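Local structure of 3',5'-cyclic-nucleotide phosphodiesterase 1 (Saccharomyces cerevisiae, 4OJV) at residues 132-135 and 136-140. The protein belongs to the class-II cyclic-nucleotide phosphodiesterases, in the metallo-hydrolase clan, and holds two zinc ions side by side. Residues are numbered along the deposited sequence; the frame is centred on the assembly and turned at random.
Sequences DHIS and GLVVN. With ZN (zinc ion), chain E.
Ile-134 O receives the amide of Val-138 at 2.9 Å from its N, nearly in line with the carbonyl, and one residue on Val-139 N donates to Ser-135 O with an almost straight N-H...O angle of 172°. These two i to i+4 bonds open the helix, with Ile-134 at the N-cap position. In Val-138 the CG2 branch, set beside its own backbone N, lies 3.3 Å from Ile-134 O, and CG2 of Val-139 is likewise a neighbour of Ser-135 O. Valine suits both places because each is buried among apolar groups: Val-138 touches Val-169 of helix 159-169, while Val-139, with Ser-135, meets Leu-131 of the second subunit. Ile-134 reaches along the helix flank with both branches, CD1 approaching Val-138 CG2 and CG2 approaching Leu-137 CD2, each loosely at 4.4 Å. Leu-165 and Val-169 of helix 159-169 pack on this isoleucine, in keeping with an apolar residue at this buried N-cap.

Just before the helix the chain delivers two zinc ligands. Asp-132 OD2 and His-133 NE2 each bind the ion at 2.1 Å; the other carboxylate oxygen, OD1, accepts a bond from the zinc-bound water at 2.7 Å. The carboxylate thus grips both metal and water, while the imidazole spends NE2 on zinc and uses ND1 to bond Asp-39 OD2, a second-shell contact which together with the zinc bond holds the ring's rotation and probably makes it a more electron-rich ligand. Asp-244 and His-326 complete the protein ligands. Adjacent Asp and His ligands in the loop just ahead of the helix, following His-128 and His-130 of the partner zinc site, form the HxHxDH signature of the metallo-beta-lactamase fold and its dinuclear centre.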
loop_
_atom_site.group_PDB
_atom_site.type_symbol
_atom_site.label_atom_id
_atom_site.label_comp_id
_atom_site.label_asym_id
_atom_site.label_seq_id
_atom_site.Cartn_x
_atom_site.Cartn_y
_atom_site.Cartn_z
ATOM N N ASP A 132 -5.811 -5.496 -1.008
ATOM C CA ASP A 132 -6.047 -4.374 -0.089
ATOM C C ASP A 132 -6.162 -4.800 1.374
ATOM O O ASP A 132 -6.060 -3.957 2.264
ATOM C CB ASP A 132 -7.257 -3.485 -0.500
ATOM C CG ASP A 132 -8.591 -4.269 -0.601
ATOM O OD1 ASP A 132 -8.547 -5.346 -1.245
ATOM O OD2 ASP A 132 -9.700 -3.867 -0.065
ATOM N N HIS A 133 -6.341 -6.096 1.633
ATOM C CA HIS A 133 -6.458 -6.602 3.000
ATOM C C HIS A 133 -5.197 -7.251 3.486
ATOM O O HIS A 133 -5.147 -7.696 4.631
ATOM C CB HIS A 133 -7.663 -7.542 3.139
ATOM C CG HIS A 133 -8.963 -6.842 2.867
ATOM N ND1 HIS A 133 -9.864 -6.503 3.831
ATOM C CD2 HIS A 133 -9.454 -6.338 1.684
ATOM C CE1 HIS A 133 -10.874 -5.828 3.261
ATOM N NE2 HIS A 133 -10.615 -5.713 1.957
ATOM N N ILE A 134 -4.155 -7.263 2.652
ATOM C CA ILE A 134 -2.902 -7.931 3.025
ATOM C C ILE A 134 -1.629 -7.158 2.682
ATOM O O ILE A 134 -0.549 -7.595 3.037
ATOM C CB ILE A 134 -2.782 -9.358 2.433
ATOM C CG1 ILE A 134 -2.759 -9.284 0.899
ATOM C CG2 ILE A 134 -3.894 -10.242 2.977
ATOM C CD1 ILE A 134 -2.335 -10.563 0.210
ATOM N N SER A 135 -1.745 -6.021 2.000
ATOM C CA SER A 135 -0.561 -5.328 1.486
ATOM C C SER A 135 0.412 -4.879 2.586
ATOM O O SER A 135 1.631 -5.010 2.421
ATOM C CB SER A 135 -0.976 -4.151 0.611
ATOM O OG SER A 135 -1.806 -3.268 1.318
ATOM N N GLY A 136 -0.114 -4.361 3.699
ATOM C CA GLY A 136 0.734 -3.960 4.817
ATOM C C GLY A 136 1.336 -5.147 5.541
ATOM O O GLY A 136 2.526 -5.157 5.846
ATOM N N LEU A 137 0.520 -6.163 5.809
ATOM C CA LEU A 137 1.025 -7.401 6.374
ATOM C C LEU A 137 2.246 -7.883 5.583
ATOM O O LEU A 137 3.279 -8.237 6.157
ATOM C CB LEU A 137 -0.081 -8.467 6.337
ATOM C CG LEU A 137 0.338 -9.935 6.449
ATOM C CD1 LEU A 137 0.949 -10.272 7.801
ATOM C CD2 LEU A 137 -0.843 -10.848 6.141
ATOM N N VAL A 138 2.112 -7.910 4.259
ATOM C CA VAL A 138 3.178 -8.432 3.426
ATOM C C VAL A 138 4.406 -7.520 3.428
ATOM O O VAL A 138 5.514 -7.961 3.741
ATOM C CB VAL A 138 2.666 -8.685 1.995
ATOM C CG1 VAL A 138 3.818 -9.041 1.067
ATOM C CG2 VAL A 138 1.615 -9.791 1.992
ATOM N N VAL A 139 4.222 -6.257 3.078
ATOM C CA VAL A 139 5.393 -5.387 2.952
ATOM C C VAL A 139 6.083 -5.183 4.311
ATOM O O VAL A 139 7.311 -5.086 4.375
ATOM C CB VAL A 139 5.045 -4.076 2.237
ATOM C CG1 VAL A 139 6.261 -3.162 2.167
ATOM C CG2 VAL A 139 4.515 -4.370 0.831
ATOM N N ASN A 140 5.304 -5.165 5.401
ATOM C CA ASN A 140 5.872 -4.984 6.742
ATOM C C ASN A 140 6.623 -6.228 7.235
ATOM O O ASN A 140 7.438 -6.123 8.148
ATOM C CB ASN A 140 4.801 -4.694 7.812
ATOM C CG ASN A 140 4.022 -3.395 7.631
ATOM O OD1 ASN A 140 3.015 -3.226 8.319
ATOM N ND2 ASN A 140 4.466 -2.481 6.786
HETATM ZN ZN ZN E . -11.589 -4.806 0.292
HETATM O O HOH W 1 -11.075 -6.249 -1.018
#